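Local coordinates for hypothetical protein yibA (Escherichia coli, PDB 1OYZ) that is of unknown function but folds as an all-helical, HEAT-repeat-containing solenoid, with an oxidoreductase activity only tentatively assigned to it, at residues V256-T259 with M260-K263. Sequence-based numbering, arbitrary orientation.
Sequences VLDT and MLYK
The carbonyl oxygens of V256 and L257 accept i to i+4 bonds from the amides of M260 and L261, on helix 254-261. M260 N lies 3.0 Å from V256 O, while L261 N reaches L257 O over 3.2 Å, at a C=O...N angle of 164°. Weak i to i+3 bonds accompany them, from M260 N to L257 O and from L261 N to D258 O. At the next two amides the bonds are i to i+3: Y262 N makes a weak bond of 3.3 Å to T259 O, and K263 N turns back to M260 O at 2.8 Å.

Residue 260, a selenomethionine, lies alongside V256 and slants across L257. A bend about its last torsion (chi3 -112°) brings CE back over the V256 carbonyl, beside V256 CG2 at 3.4 Å and L257 CD2 at 3.3 Å. It crowds all three, so the exact methyl position is doubtful. On another side, D258 points outward, with CG anti to the backbone N (chi1 -176°); its carboxylate leans toward the C-terminal end of the run, and OD2 comes within 3.8 Å of L261 CD1. The Y262 ring turns its CD1-CE1 edge to the backbone, with CD1 3.3 Å from D258 O; T259 O lies in the ring plane.

L257, M260 and L261 pack against helix 268-277, consistent with the helix pairs of a HEAT-like solenoid, and N267 ND2 bonds to L261 O just before that helix starts. The chemistry therefore divides by side: apolar groups meet the neighbouring helix, whereas D258, T259, Y262 and K263 are exposed, with T259 OG1 bonding weakly to P255 O and K263 NZ weakly to K234 O.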
ATOM      1  N   VAL A 256      12.830 -25.949  19.559  1.00 34.79           N
ATOM      2  CA  VAL A 256      12.917 -24.562  19.962  1.00 34.81           C
ATOM      3  C   VAL A 256      11.566 -24.014  20.384  1.00 34.56           C
ATOM      4  O   VAL A 256      11.486 -23.212  21.301  1.00 32.61           O
ATOM      5  CB  VAL A 256      13.475 -23.679  18.819  1.00 38.31           C
ATOM      6  CG1 VAL A 256      14.890 -24.094  18.487  1.00 40.67           C
ATOM      7  CG2 VAL A 256      12.603 -23.816  17.580  1.00 38.84           C
ATOM      8  N   LEU A 257      10.505 -24.434  19.702  1.00 34.88           N
ATOM      9  CA  LEU A 257       9.169 -23.958  20.050  1.00 34.62           C
ATOM     10  C   LEU A 257       8.862 -24.463  21.451  1.00 35.63           C
ATOM     11  O   LEU A 257       8.419 -23.706  22.325  1.00 37.49           O
ATOM     12  CB  LEU A 257       8.114 -24.471  19.056  1.00 30.95           C
ATOM     13  CG  LEU A 257       8.127 -23.855  17.646  1.00 29.00           C
ATOM     14  CD1 LEU A 257       7.082 -24.550  16.788  1.00 29.82           C
ATOM     15  CD2 LEU A 257       7.873 -22.340  17.682  1.00 27.52           C
ATOM     16  N   ASP A 258       9.126 -25.739  21.674  1.00 35.19           N
ATOM     17  CA  ASP A 258       8.869 -26.321  22.977  1.00 35.73           C
ATOM     18  C   ASP A 258       9.565 -25.480  24.062  1.00 35.35           C
ATOM     19  O   ASP A 258       8.959 -25.103  25.060  1.00 34.36           O
ATOM     20  CB  ASP A 258       9.371 -27.760  22.994  1.00 37.52           C
ATOM     21  CG  ASP A 258       9.053 -28.452  24.282  1.00 40.64           C
ATOM     22  OD1 ASP A 258      10.005 -28.742  25.046  1.00 40.84           O
ATOM     23  OD2 ASP A 258       7.844 -28.678  24.523  1.00 41.88           O
ATOM     24  N   THR A 259      10.839 -25.191  23.838  1.00 35.16           N
ATOM     25  CA  THR A 259      11.643 -24.378  24.747  1.00 37.44           C
ATOM     26  C   THR A 259      11.007 -23.005  25.055  1.00 36.74           C
ATOM     27  O   THR A 259      11.082 -22.506  26.188  1.00 34.11           O
ATOM     28  CB  THR A 259      13.034 -24.095  24.128  1.00 37.45           C
ATOM     29  OG1 THR A 259      13.795 -25.306  24.086  1.00 42.08           O
ATOM     30  CG2 THR A 259      13.781 -23.065  24.933  1.00 39.21           C
HETATM   31  N   MSE A 260      10.419 -22.394  24.028  1.00 35.31           N
HETATM   32  CA  MSE A 260       9.813 -21.062  24.141  1.00 37.17           C
HETATM   33  C   MSE A 260       8.563 -21.062  25.016  1.00 36.78           C
HETATM   34  O   MSE A 260       8.234 -20.049  25.649  1.00 34.46           O
HETATM   35  CB  MSE A 260       9.480 -20.522  22.752  1.00 38.42           C
HETATM   36  CG  MSE A 260      10.719 -20.381  21.868  1.00 43.74           C
HETATM   37 SE   MSE A 260      10.229 -19.836  20.081  1.00 54.30          SE
HETATM   38  CE  MSE A 260      10.683 -21.435  19.069  1.00 50.83           C
ATOM     39  N   LEU A 261       7.878 -22.202  25.042  1.00 36.37           N
ATOM     40  CA  LEU A 261       6.694 -22.356  25.870  1.00 39.15           C
ATOM     41  C   LEU A 261       7.006 -21.908  27.311  1.00 40.35           C
ATOM     42  O   LEU A 261       6.192 -21.242  27.953  1.00 41.20           O
ATOM     43  CB  LEU A 261       6.223 -23.831  25.873  1.00 37.25           C
ATOM     44  CG  LEU A 261       5.477 -24.414  24.657  1.00 39.39           C
ATOM     45  CD1 LEU A 261       5.231 -25.921  24.836  1.00 34.36           C
ATOM     46  CD2 LEU A 261       4.133 -23.682  24.480  1.00 37.17           C
ATOM     47  N   TYR A 262       8.195 -22.252  27.805  1.00 40.71           N
ATOM     48  CA  TYR A 262       8.562 -21.903  29.174  1.00 42.34           C
ATOM     49  C   TYR A 262       9.250 -20.553  29.277  1.00 41.98           C
ATOM     50  O   TYR A 262       9.579 -20.096  30.373  1.00 41.62           O
ATOM     51  CB  TYR A 262       9.491 -22.976  29.762  1.00 44.20           C
ATOM     52  CG  TYR A 262       8.992 -24.387  29.560  1.00 46.93           C
ATOM     53  CD1 TYR A 262       9.192 -25.049  28.343  1.00 46.33           C
ATOM     54  CD2 TYR A 262       8.265 -25.045  30.558  1.00 46.61           C
ATOM     55  CE1 TYR A 262       8.678 -26.332  28.122  1.00 47.99           C
ATOM     56  CE2 TYR A 262       7.748 -26.321  30.349  1.00 47.84           C
ATOM     57  CZ  TYR A 262       7.954 -26.956  29.127  1.00 47.28           C
ATOM     58  OH  TYR A 262       7.418 -28.201  28.913  1.00 48.44           O
ATOM     59  N   LYS A 263       9.449 -19.920  28.131  1.00 41.60           N
ATOM     60  CA  LYS A 263      10.131 -18.642  28.047  1.00 43.04           C
ATOM     61  C   LYS A 263       9.222 -17.415  28.029  1.00 42.61           C
ATOM     62  O   LYS A 263       9.590 -16.368  28.541  1.00 43.08           O
ATOM     63  CB  LYS A 263      11.035 -18.648  26.803  1.00 42.31           C
ATOM     64  CG  LYS A 263      11.955 -17.453  26.649  1.00 42.63           C
ATOM     65  CD  LYS A 263      12.874 -17.612  25.433  1.00 41.89           C
ATOM     66  CE  LYS A 263      13.826 -16.422  25.308  1.00 44.16           C
ATOM     67  NZ  LYS A 263      14.876 -16.587  24.259  1.00 44.35           N
TER